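Local coordinates for protein dehydrogenase (Sinorhizobium meliloti, PDB 3UOE) that probably acts as an oxidoreductase of the malate/L-lactate dehydrogenase (LDH2/MDH2) family, although its substrate is not established, at residues P45-R50 with T87-G92; L100-E105 with A132-A137; A53-E58 with A144-A149. All coordinates share one frame; numbering follows the deposited sequence.

Contact 1 of 3, residues P45-R50 with T87-G92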
ATOM      1  N   PRO A  45       3.730  -7.855 -32.733  1.00  5.99           N
ATOM      2  CA  PRO A  45       5.042  -8.504 -32.897  1.00  8.15           C
ATOM      3  C   PRO A  45       5.110  -9.781 -32.054  1.00  7.53           C
ATOM      4  O   PRO A  45       4.496  -9.834 -30.984  1.00  5.76           O
ATOM      5  CB  PRO A  45       6.030  -7.459 -32.354  1.00  6.84           C
ATOM      6  CG  PRO A  45       5.290  -6.163 -32.369  1.00  6.95           C
ATOM      7  CD  PRO A  45       3.842  -6.495 -32.177  1.00  5.72           C
ATOM      8  N   ALA A  46       5.835 -10.789 -32.533  1.00  8.28           N
ATOM      9  CA  ALA A  46       5.867 -12.107 -31.872  1.00  8.84           C
ATOM     10  C   ALA A  46       6.338 -12.065 -30.413  1.00  7.24           C
ATOM     11  O   ALA A  46       5.806 -12.781 -29.562  1.00  7.54           O
ATOM     12  CB  ALA A  46       6.694 -13.102 -32.685  1.00  4.95           C
ATOM     13  N   ASP A  47       7.330 -11.235 -30.115  1.00  6.84           N
ATOM     14  CA  ASP A  47       7.819 -11.136 -28.739  1.00  8.13           C
ATOM     15  C   ASP A  47       6.738 -10.531 -27.850  1.00  7.76           C
ATOM     16  O   ASP A  47       6.486 -11.005 -26.741  1.00  7.57           O
ATOM     17  CB  ASP A  47       9.112 -10.307 -28.659  1.00  7.97           C
ATOM     18  CG  ASP A  47       8.928  -8.880 -29.151  1.00  9.19           C
ATOM     19  OD1 ASP A  47       8.218  -8.674 -30.154  1.00  9.99           O
ATOM     20  OD2 ASP A  47       9.497  -7.954 -28.539  1.00 12.23           O
ATOM     21  N   SER A  48       6.098  -9.485 -28.352  1.00  7.14           N
ATOM     22  CA  SER A  48       5.004  -8.843 -27.631  1.00  8.52           C
ATOM     23  C   SER A  48       3.772  -9.745 -27.513  1.00  8.03           C
ATOM     24  O   SER A  48       3.099  -9.748 -26.477  1.00  6.00           O
ATOM     25  CB  SER A  48       4.639  -7.512 -28.286  1.00  6.69           C
ATOM     26  OG  SER A  48       5.693  -6.584 -28.115  1.00 11.00           O
ATOM     27  N   ALA A  49       3.480 -10.507 -28.566  1.00  6.09           N
ATOM     28  CA  ALA A  49       2.342 -11.420 -28.525  1.00  6.63           C
ATOM     29  C   ALA A  49       2.547 -12.460 -27.424  1.00  6.33           C
ATOM     30  O   ALA A  49       1.636 -12.776 -26.670  1.00  7.05           O
ATOM     31  CB  ALA A  49       2.137 -12.105 -29.888  1.00  6.34           C
ATOM     32  N   ARG A  50       3.764 -12.981 -27.346  1.00  8.38           N
ATOM     33  CA  ARG A  50       4.131 -13.995 -26.369  1.00  9.56           C
ATOM     34  C   ARG A  50       3.973 -13.442 -24.954  1.00  8.25           C
ATOM     35  O   ARG A  50       3.484 -14.130 -24.064  1.00  7.67           O
ATOM     36  CB  ARG A  50       5.577 -14.445 -26.620  1.00 10.73           C
ATOM     37  CG  ARG A  50       6.126 -15.443 -25.629  1.00 13.05           C
ATOM     38  CD  ARG A  50       5.204 -16.650 -25.489  1.00 17.81           C
ATOM     39  NE  ARG A  50       5.759 -17.634 -24.567  1.00 23.20           N
ATOM     40  CZ  ARG A  50       6.509 -18.669 -24.938  1.00 26.32           C
ATOM     41  NH1 ARG A  50       6.787 -18.872 -26.226  1.00 23.34           N
ATOM     42  NH2 ARG A  50       6.971 -19.507 -24.020  1.00 23.68           N
ATOM     43  N   THR A  87       1.747  -2.387 -32.042  1.00  6.68           N
ATOM     44  CA  THR A  87       3.209  -2.400 -32.151  1.00  8.13           C
ATOM     45  C   THR A  87       3.929  -1.500 -31.155  1.00  9.76           C
ATOM     46  O   THR A  87       5.076  -1.761 -30.805  1.00  9.72           O
ATOM     47  CB  THR A  87       3.682  -1.954 -33.546  1.00  7.94           C
ATOM     48  OG1 THR A  87       3.117  -0.668 -33.838  1.00  7.91           O
ATOM     49  CG2 THR A  87       3.271  -2.961 -34.607  1.00  6.04           C
ATOM     50  N   THR A  88       3.286  -0.423 -30.724  1.00  7.70           N
ATOM     51  CA  THR A  88       3.974   0.514 -29.860  1.00  8.34           C
ATOM     52  C   THR A  88       4.399  -0.153 -28.554  1.00  7.98           C
ATOM     53  O   THR A  88       3.746  -1.071 -28.056  1.00  6.78           O
ATOM     54  CB  THR A  88       3.132   1.774 -29.572  1.00  9.68           C
ATOM     55  OG1 THR A  88       3.933   2.733 -28.865  1.00  8.28           O
ATOM     56  CG2 THR A  88       1.912   1.423 -28.733  1.00  8.88           C
ATOM     57  N   ARG A  89       5.519   0.307 -28.023  1.00  9.00           N
ATOM     58  CA  ARG A  89       6.003  -0.143 -26.725  1.00 10.76           C
ATOM     59  C   ARG A  89       5.970   1.036 -25.758  1.00  8.73           C
ATOM     60  O   ARG A  89       6.607   1.019 -24.710  1.00 10.32           O
ATOM     61  CB  ARG A  89       7.411  -0.747 -26.869  1.00 11.83           C
ATOM     62  CG  ARG A  89       7.382  -2.051 -27.680  1.00 13.75           C
ATOM     63  CD  ARG A  89       8.718  -2.456 -28.266  1.00 17.83           C
ATOM     64  NE  ARG A  89       8.548  -3.454 -29.330  1.00 20.83           N
ATOM     65  CZ  ARG A  89       8.703  -4.766 -29.160  1.00 21.28           C
ATOM     66  NH1 ARG A  89       9.038  -5.235 -27.960  1.00 21.81           N
ATOM     67  NH2 ARG A  89       8.528  -5.609 -30.182  1.00 11.55           N
ATOM     68  N   GLY A  90       5.204   2.058 -26.124  1.00  7.61           N
ATOM     69  CA  GLY A  90       5.090   3.261 -25.320  1.00 10.11           C
ATOM     70  C   GLY A  90       6.207   4.255 -25.597  1.00 11.14           C
ATOM     71  O   GLY A  90       7.224   3.912 -26.196  1.00 13.11           O
ATOM     72  N   ASN A  91       6.009   5.494 -25.171  1.00 11.39           N
ATOM     73  CA  ASN A  91       7.023   6.530 -25.307  1.00 13.28           C
ATOM     74  C   ASN A  91       7.308   7.237 -23.981  1.00 12.75           C
ATOM     75  O   ASN A  91       6.471   7.989 -23.483  1.00 11.06           O
ATOM     76  CB  ASN A  91       6.603   7.567 -26.344  1.00 12.42           C
ATOM     77  CG  ASN A  91       7.625   8.681 -26.486  1.00 15.85           C
ATOM     78  OD1 ASN A  91       8.819   8.459 -26.302  1.00 16.34           O
ATOM     79  ND2 ASN A  91       7.161   9.884 -26.811  1.00 21.90           N
ATOM     80  N   GLY A  92       8.494   7.002 -23.427  1.00 12.82           N
ATOM     81  CA  GLY A  92       8.867   7.571 -22.146  1.00 10.27           C
ATOM     82  C   GLY A  92       9.708   8.832 -22.229  1.00 15.40           C
ATOM     83  O   GLY A  92      10.568   8.968 -23.104  1.00 15.73           O
TER
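Arg-89 reaches from the loop ahead of strand 91-96 to the first turn of helix 46-61 and grips Asp-47 end-on with two nitrogens. NH2 of Arg-89 donates to OD1 of Asp-47 at 3.1 Å with an N-H...O angle of 159°, and NH1 of Arg-89 meets OD2 of Asp-47 at 2.8 Å. OD2 of Asp-47 also takes a more bent bond from NH2 of Arg-89, at 3.0 Å, so that one oxygen accepts twice. The carboxylate and guanidinium planes lie only 25° apart, and the syn side of the carboxylate is the one engaged; this is the near-coplanar geometry of a bidentate salt bridge. The arginine spans the distance because its chain is extended from CG to NE, and the two-nitrogen grip probably fixes the rotation of the guanidinium.

The closer packing lies on the inner side. Ser-48, which is buried, sets OG over one guanidinium face, 3.6 Å from NH1 of Arg-89, and Val-111 of helix 109-127 touches both residues. The Pro-45 ring runs past the arginine in the opposite direction, with CB 3.8 Å from NH2 of Arg-89. Contact is looser at exposed Thr-87, whose CA stays 4.1 Å from CD of Pro-45. The salt bridge itself, though short, sits at the exposed rim. Farther along the loop, OG1 of Thr-88 accepts from the backbone N of Gly-90 at 3.1 Å, closing an ST turn. The whole is a surface salt bridge between a helix N-terminus, with Pro-45 at the N-cap position, and the loop entering the strand that is outermost in this chain's mixed sheet.

Contact 2 of 3, residues L100-E105 with A132-A137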
ATOM      1  N   LEU A 100      10.052   8.902 -14.742  1.00  6.57           N
ATOM      2  CA  LEU A 100       9.761   8.613 -16.143  1.00  7.53           C
ATOM      3  C   LEU A 100       8.263   8.763 -16.396  1.00  8.71           C
ATOM      4  O   LEU A 100       7.446   8.053 -15.808  1.00  6.19           O
ATOM      5  CB  LEU A 100      10.176   7.183 -16.487  1.00  7.38           C
ATOM      6  CG  LEU A 100      10.750   6.786 -17.853  1.00 11.46           C
ATOM      7  CD1 LEU A 100      10.077   5.498 -18.330  1.00  8.92           C
ATOM      8  CD2 LEU A 100      10.643   7.858 -18.912  1.00  9.43           C
ATOM      9  N   SER A 101       7.912   9.688 -17.278  1.00  7.85           N
ATOM     10  CA  SER A 101       6.538   9.853 -17.721  1.00  7.80           C
ATOM     11  C   SER A 101       6.317   9.084 -19.018  1.00  7.88           C
ATOM     12  O   SER A 101       7.010   9.317 -20.008  1.00  9.86           O
ATOM     13  CB  SER A 101       6.241  11.333 -17.948  1.00  7.15           C
ATOM     14  OG  SER A 101       4.927  11.496 -18.427  1.00 11.21           O
ATOM     15  N   VAL A 102       5.356   8.170 -19.020  1.00  6.89           N
ATOM     16  CA  VAL A 102       5.139   7.320 -20.186  1.00  6.55           C
ATOM     17  C   VAL A 102       3.767   7.546 -20.790  1.00  6.18           C
ATOM     18  O   VAL A 102       2.746   7.419 -20.119  1.00  6.08           O
ATOM     19  CB  VAL A 102       5.295   5.797 -19.856  1.00  6.65           C
ATOM     20  CG1 VAL A 102       5.120   4.947 -21.114  1.00  5.27           C
ATOM     21  CG2 VAL A 102       6.637   5.515 -19.226  1.00  6.53           C
ATOM     22  N   ASP A 103       3.754   7.900 -22.065  1.00  6.72           N
ATOM     23  CA  ASP A 103       2.537   7.851 -22.860  1.00  7.36           C
ATOM     24  C   ASP A 103       2.466   6.466 -23.499  1.00  6.98           C
ATOM     25  O   ASP A 103       3.314   6.116 -24.317  1.00  6.54           O
ATOM     26  CB  ASP A 103       2.566   8.937 -23.936  1.00  7.22           C
ATOM     27  CG  ASP A 103       1.352   8.897 -24.841  1.00  8.40           C
ATOM     28  OD1 ASP A 103       0.558   7.935 -24.753  1.00  7.77           O
ATOM     29  OD2 ASP A 103       1.188   9.839 -25.646  1.00 13.62           O
ATOM     30  N   GLY A 104       1.461   5.679 -23.115  1.00  7.29           N
ATOM     31  CA  GLY A 104       1.318   4.312 -23.596  1.00  5.67           C
ATOM     32  C   GLY A 104       1.008   4.189 -25.079  1.00  6.36           C
ATOM     33  O   GLY A 104       1.209   3.123 -25.674  1.00  6.35           O
ATOM     34  N   GLU A 105       0.525   5.276 -25.680  1.00  5.54           N
ATOM     35  CA  GLU A 105       0.177   5.292 -27.102  1.00  6.75           C
ATOM     36  C   GLU A 105      -0.817   4.190 -27.448  1.00  7.48           C
ATOM     37  O   GLU A 105      -0.773   3.624 -28.540  1.00  7.31           O
ATOM     38  CB  GLU A 105       1.434   5.183 -27.990  1.00  7.74           C
ATOM     39  CG  GLU A 105       2.382   6.400 -27.898  1.00  8.55           C
ATOM     40  CD  GLU A 105       3.701   6.221 -28.661  1.00 14.93           C
ATOM     41  OE1 GLU A 105       3.866   5.208 -29.383  1.00 15.29           O
ATOM     42  OE2 GLU A 105       4.585   7.103 -28.537  1.00 21.30           O
ATOM     43  N   ALA A 132       8.096   5.055 -12.887  1.00  5.15           N
ATOM     44  CA  ALA A 132       7.474   5.260 -14.179  1.00  6.62           C
ATOM     45  C   ALA A 132       5.955   5.403 -14.013  1.00  6.84           C
ATOM     46  O   ALA A 132       5.286   4.558 -13.394  1.00  6.23           O
ATOM     47  CB  ALA A 132       7.827   4.117 -15.139  1.00  7.66           C
ATOM     48  N   ALA A 133       5.424   6.498 -14.546  1.00  5.48           N
ATOM     49  CA  ALA A 133       4.008   6.799 -14.442  1.00  5.61           C
ATOM     50  C   ALA A 133       3.391   6.731 -15.829  1.00  6.16           C
ATOM     51  O   ALA A 133       3.683   7.565 -16.689  1.00  6.01           O
ATOM     52  CB  ALA A 133       3.797   8.174 -13.817  1.00  4.96           C
ATOM     53  N   ILE A 134       2.532   5.735 -16.025  1.00  6.60           N
ATOM     54  CA  ILE A 134       1.998   5.388 -17.339  1.00  5.78           C
ATOM     55  C   ILE A 134       0.553   5.819 -17.516  1.00  6.37           C
ATOM     56  O   ILE A 134      -0.277   5.616 -16.633  1.00  6.14           O
ATOM     57  CB  ILE A 134       2.042   3.851 -17.565  1.00  7.96           C
ATOM     58  CG1 ILE A 134       3.462   3.309 -17.376  1.00  6.58           C
ATOM     59  CG2 ILE A 134       1.485   3.484 -18.933  1.00  5.14           C
ATOM     60  CD1 ILE A 134       3.492   1.834 -17.014  1.00  6.41           C
ATOM     61  N   ARG A 135       0.262   6.405 -18.671  1.00  5.90           N
ATOM     62  CA  ARG A 135      -1.101   6.738 -19.057  1.00  5.52           C
ATOM     63  C   ARG A 135      -1.331   6.169 -20.450  1.00  5.62           C
ATOM     64  O   ARG A 135      -0.387   5.725 -21.100  1.00  5.84           O
ATOM     65  CB  ARG A 135      -1.317   8.258 -19.060  1.00  4.94           C
ATOM     66  CG  ARG A 135      -0.559   8.994 -20.162  1.00  5.86           C
ATOM     67  CD  ARG A 135      -0.489  10.493 -19.895  1.00  5.92           C
ATOM     68  NE  ARG A 135       0.143  11.224 -20.989  1.00  8.03           N
ATOM     69  CZ  ARG A 135       1.455  11.438 -21.102  1.00  9.59           C
ATOM     70  NH1 ARG A 135       2.301  10.975 -20.185  1.00  8.18           N
ATOM     71  NH2 ARG A 135       1.928  12.112 -22.146  1.00 12.34           N
ATOM     72  N   ASN A 136      -2.583   6.167 -20.897  1.00  7.05           N
ATOM     73  CA  ASN A 136      -2.911   5.787 -22.267  1.00  6.20           C
ATOM     74  C   ASN A 136      -2.338   4.420 -22.647  1.00  5.80           C
ATOM     75  O   ASN A 136      -1.820   4.235 -23.755  1.00  5.95           O
ATOM     76  CB  ASN A 136      -2.432   6.877 -23.237  1.00  6.38           C
ATOM     77  CG  ASN A 136      -3.107   6.799 -24.604  1.00  7.41           C
ATOM     78  OD1 ASN A 136      -4.233   6.326 -24.734  1.00  5.90           O
ATOM     79  ND2 ASN A 136      -2.414   7.284 -25.629  1.00  7.74           N
ATOM     80  N   ALA A 137      -2.427   3.474 -21.714  1.00  5.42           N
ATOM     81  CA  ALA A 137      -2.096   2.071 -21.967  1.00  5.14           C
ATOM     82  C   ALA A 137      -3.285   1.174 -21.623  1.00  5.36           C
ATOM     83  O   ALA A 137      -4.111   1.528 -20.796  1.00  5.30           O
ATOM     84  CB  ALA A 137      -0.871   1.649 -21.164  1.00  3.65           C
TER
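The Asp-103 carboxylate and the Asn-136 amide run alongside each other in the same direction, their planes 40° apart. ND2 of Asn-136 donates to the syn lone pair of Asp-103 OD1 at 3.2 Å, and the oxygen stays near the amide plane. The same OD1 of Asp-103 is approached from above its carboxylate plane by the backbone N of Glu-105, 2.8 Å away, which closes an Asx turn. Two donors from different directions thus hold this carboxylate near Gly-104.

Arg-135 leans across toward strand 99-105 on the face it shares with Ser-101 and Asp-103. With CG of Arg-135 set between its backbone N and carbonyl carbon (chi1 69°) and the rest of the chain extended, CB of Asp-103 lies over one face of the guanidinium, toward its rim, 3.7 Å from NH2 of Arg-135. OD2 of Asp-103 is well out of the guanidinium plane, so any attraction is probably one of charge, with no N-H directed at the oxygen. On the other face, CB of Val-102 packs against CG1 of Ile-134 at 4.0 Å, and Leu-100 meets Ala-132, beneath helix 109-127.

Backbone bonds supply the register: Ala-133 N to Leu-100 O at 2.8 Å, Val-102 N to Ala-133 O at 2.9 Å, then Arg-135 N to Val-102 O and Gly-104 N to Arg-135 O. The axes run 19° from parallel, and helix 109-127 joins the two strands as a beta-alpha-beta crossover in the mixed sheet.

Contact 3 of 3, residues A53-E58 with A144-A149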
ATOM      1  N   ALA A  53       0.400 -12.902 -23.974  1.00  9.05           N
ATOM      2  CA  ALA A  53      -0.172 -14.223 -23.735  1.00  7.27           C
ATOM      3  C   ALA A  53       0.309 -14.802 -22.396  1.00  7.89           C
ATOM      4  O   ALA A  53      -0.470 -15.401 -21.658  1.00  7.60           O
ATOM      5  CB  ALA A  53       0.159 -15.162 -24.886  1.00  8.38           C
ATOM      6  N   ASN A  54       1.591 -14.613 -22.086  1.00 10.80           N
ATOM      7  CA  ASN A  54       2.162 -15.096 -20.824  1.00  9.38           C
ATOM      8  C   ASN A  54       1.472 -14.473 -19.617  1.00  8.56           C
ATOM      9  O   ASN A  54       1.220 -15.148 -18.621  1.00  7.88           O
ATOM     10  CB  ASN A  54       3.672 -14.827 -20.757  1.00  9.75           C
ATOM     11  CG  ASN A  54       4.483 -15.767 -21.640  1.00 13.71           C
ATOM     12  OD1 ASN A  54       3.971 -16.771 -22.142  1.00 18.06           O
ATOM     13  ND2 ASN A  54       5.761 -15.445 -21.828  1.00 15.24           N
ATOM     14  N   LEU A  55       1.158 -13.185 -19.711  1.00  7.28           N
ATOM     15  CA  LEU A  55       0.402 -12.520 -18.648  1.00  8.06           C
ATOM     16  C   LEU A  55      -0.895 -13.243 -18.286  1.00  8.65           C
ATOM     17  O   LEU A  55      -1.204 -13.436 -17.110  1.00  7.08           O
ATOM     18  CB  LEU A  55       0.086 -11.068 -19.021  1.00  7.26           C
ATOM     19  CG  LEU A  55       0.956 -10.032 -18.311  1.00 10.27           C
ATOM     20  CD1 LEU A  55       0.737 -10.098 -16.790  1.00  6.16           C
ATOM     21  CD2 LEU A  55       2.432 -10.218 -18.669  1.00  6.79           C
ATOM     22  N   LEU A  56      -1.653 -13.624 -19.308  1.00  7.36           N
ATOM     23  CA  LEU A  56      -2.956 -14.242 -19.118  1.00  7.76           C
ATOM     24  C   LEU A  56      -2.810 -15.705 -18.696  1.00  8.50           C
ATOM     25  O   LEU A  56      -3.530 -16.182 -17.835  1.00  7.61           O
ATOM     26  CB  LEU A  56      -3.787 -14.121 -20.402  1.00  7.01           C
ATOM     27  CG  LEU A  56      -4.002 -12.688 -20.922  1.00  7.98           C
ATOM     28  CD1 LEU A  56      -4.993 -12.664 -22.087  1.00  8.47           C
ATOM     29  CD2 LEU A  56      -4.483 -11.727 -19.811  1.00  7.52           C
ATOM     30  N   LEU A  57      -1.855 -16.405 -19.297  1.00 10.02           N
ATOM     31  CA  LEU A  57      -1.587 -17.799 -18.940  1.00 10.18           C
ATOM     32  C   LEU A  57      -1.074 -17.947 -17.503  1.00 10.08           C
ATOM     33  O   LEU A  57      -1.456 -18.883 -16.789  1.00  9.33           O
ATOM     34  CB  LEU A  57      -0.600 -18.420 -19.930  1.00 10.10           C
ATOM     35  CG  LEU A  57      -1.220 -19.252 -21.056  1.00 18.99           C
ATOM     36  CD1 LEU A  57      -1.578 -20.631 -20.534  1.00 18.35           C
ATOM     37  CD2 LEU A  57      -2.446 -18.580 -21.669  1.00 12.00           C
ATOM     38  N   GLU A  58      -0.213 -17.022 -17.081  1.00  7.58           N
ATOM     39  CA  GLU A  58       0.288 -17.043 -15.715  1.00  9.20           C
ATOM     40  C   GLU A  58      -0.856 -16.826 -14.729  1.00  9.45           C
ATOM     41  O   GLU A  58      -0.915 -17.470 -13.687  1.00 10.69           O
ATOM     42  CB  GLU A  58       1.392 -15.998 -15.506  1.00 10.27           C
ATOM     43  CG  GLU A  58       2.739 -16.345 -16.145  1.00  9.00           C
ATOM     44  CD  GLU A  58       3.372 -17.622 -15.586  1.00 12.84           C
ATOM     45  OE1 GLU A  58       3.186 -17.941 -14.396  1.00 11.94           O
ATOM     46  OE2 GLU A  58       4.071 -18.317 -16.346  1.00 15.49           O
ATOM     47  N   ALA A 144       1.144  -9.101 -10.184  1.00  7.11           N
ATOM     48  CA  ALA A 144       2.173  -9.946  -9.580  1.00  7.20           C
ATOM     49  C   ALA A 144       3.269 -10.270 -10.598  1.00  8.65           C
ATOM     50  O   ALA A 144       4.441 -10.431 -10.238  1.00  9.53           O
ATOM     51  CB  ALA A 144       1.555 -11.242  -9.009  1.00  7.30           C
ATOM     52  N   TYR A 145       2.882 -10.352 -11.869  1.00  8.39           N
ATOM     53  CA  TYR A 145       3.814 -10.688 -12.940  1.00  7.22           C
ATOM     54  C   TYR A 145       4.996  -9.708 -12.950  1.00  8.79           C
ATOM     55  O   TYR A 145       6.154 -10.117 -13.044  1.00  8.07           O
ATOM     56  CB  TYR A 145       3.094 -10.668 -14.295  1.00  7.19           C
ATOM     57  CG  TYR A 145       3.934 -11.186 -15.450  1.00  7.99           C
ATOM     58  CD1 TYR A 145       4.851 -10.360 -16.094  1.00  8.68           C
ATOM     59  CD2 TYR A 145       3.811 -12.497 -15.890  1.00  7.60           C
ATOM     60  CE1 TYR A 145       5.633 -10.829 -17.146  1.00  9.49           C
ATOM     61  CE2 TYR A 145       4.580 -12.980 -16.940  1.00  9.55           C
ATOM     62  CZ  TYR A 145       5.491 -12.142 -17.564  1.00 12.11           C
ATOM     63  OH  TYR A 145       6.254 -12.618 -18.609  1.00 14.88           O
ATOM     64  N   TYR A 146       4.681  -8.419 -12.851  1.00  7.08           N
ATOM     65  CA  TYR A 146       5.682  -7.361 -12.879  1.00  6.77           C
ATOM     66  C   TYR A 146       6.448  -7.305 -11.560  1.00  7.68           C
ATOM     67  O   TYR A 146       7.676  -7.233 -11.565  1.00  9.05           O
ATOM     68  CB  TYR A 146       5.026  -6.012 -13.199  1.00  6.33           C
ATOM     69  CG  TYR A 146       4.034  -6.107 -14.341  1.00  7.29           C
ATOM     70  CD1 TYR A 146       4.466  -6.328 -15.655  1.00  7.99           C
ATOM     71  CD2 TYR A 146       2.668  -6.009 -14.107  1.00  6.27           C
ATOM     72  CE1 TYR A 146       3.556  -6.440 -16.712  1.00  6.56           C
ATOM     73  CE2 TYR A 146       1.752  -6.108 -15.147  1.00  7.00           C
ATOM     74  CZ  TYR A 146       2.198  -6.325 -16.447  1.00  8.26           C
ATOM     75  OH  TYR A 146       1.280  -6.419 -17.470  1.00  7.30           O
ATOM     76  N   ALA A 147       5.733  -7.355 -10.438  1.00  7.07           N
ATOM     77  CA  ALA A 147       6.383  -7.394  -9.123  1.00  9.43           C
ATOM     78  C   ALA A 147       7.394  -8.536  -9.050  1.00  9.16           C
ATOM     79  O   ALA A 147       8.495  -8.382  -8.522  1.00  9.42           O
ATOM     80  CB  ALA A 147       5.345  -7.528  -7.999  1.00  6.88           C
ATOM     81  N   GLU A 148       7.013  -9.685  -9.592  1.00  8.68           N
ATOM     82  CA  GLU A 148       7.874 -10.854  -9.557  1.00 10.19           C
ATOM     83  C   GLU A 148       9.095 -10.657 -10.440  1.00 10.20           C
ATOM     84  O   GLU A 148      10.197 -11.056 -10.070  1.00  9.36           O
ATOM     85  CB  GLU A 148       7.106 -12.095 -10.003  1.00 12.32           C
ATOM     86  CG  GLU A 148       7.893 -13.387  -9.890  1.00 16.81           C
ATOM     87  CD  GLU A 148       7.066 -14.593 -10.289  1.00 27.62           C
ATOM     88  OE1 GLU A 148       6.804 -14.764 -11.499  1.00 28.48           O
ATOM     89  OE2 GLU A 148       6.670 -15.362  -9.388  1.00 37.86           O
ATOM     90  N   ALA A 149       8.890 -10.048 -11.609  1.00  9.01           N
ATOM     91  CA  ALA A 149       9.972  -9.823 -12.550  1.00  7.93           C
ATOM     92  C   ALA A 149      11.020  -8.912 -11.916  1.00 11.61           C
ATOM     93  O   ALA A 149      12.223  -9.136 -12.049  1.00 12.13           O
ATOM     94  CB  ALA A 149       9.445  -9.214 -13.827  1.00  8.24           C
TER
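Tyr-145 and Leu-55 carry this buried helix-helix contact, in which helices 46-61 and 144-152 are bridged by long side chains; the short segments cross at 104° with their axes 11.1 Å apart. Tyr-145 loses the most surface. Its CG stands anti to the backbone N (chi1 -172°), sending the ring across the gap toward helix 46-61. Leu-55 covers one face of that ring: its CD2 sits 3.5 Å from the centroid of the Tyr-145 ring and only 8° off the normal, a CH-pi contact over the centre. The other branch reaches the root of the same side chain, with CD1 of Leu-55 3.5 Å from CB of Tyr-145, so both methyls lie on the same side of the ring, CD2 over its centre and CD1 toward CB.

Glu-58 approaches the same ring at its edge, its CG in the ring plane and 3.9 Å from CE2 of Tyr-145. The chain bends at chi2, and its carboxylate is engaged outside the contact, in salt bridges to Arg-62 and Arg-333. Arg-62 also pairs with Glu-148, so it probably offsets the like charges of the two glutamates.

Tyr-146, the third largest contributor, crosses Leu-55 at about a right angle and packs beside Pro-110 and Met-113 of helix 109-127. Its hydroxyl is hydrogen-bonded to the carbonyl of Met-140, while OH of Tyr-146 also lies 3.7 Å from CG of Leu-55.

Contacts 1 and 3 draw on one helix, 46-61: its N-terminal turn meets the loop of 87-92, and its following turns pack on helix 144-152, with contact centres 15 Å apart. Contacts 1 and 2, centred 14 Å apart, touch directly in two ways. Strands 91-96 and 99-105 are neighbours in the mixed sheet, where N of Asn-91 and O of Asp-103, 2.9 Å apart, probably share a hydrogen bond. From the loop before strand 91-96, OG1 of Thr-88 comes within 2.5 Å of OE1 of Glu-105, probably another. Contact 2 is nested inside the chain loop closed by contact 3; their nearest atoms remain about 8 Å apart. Helix 109-127 touches side chains from all three.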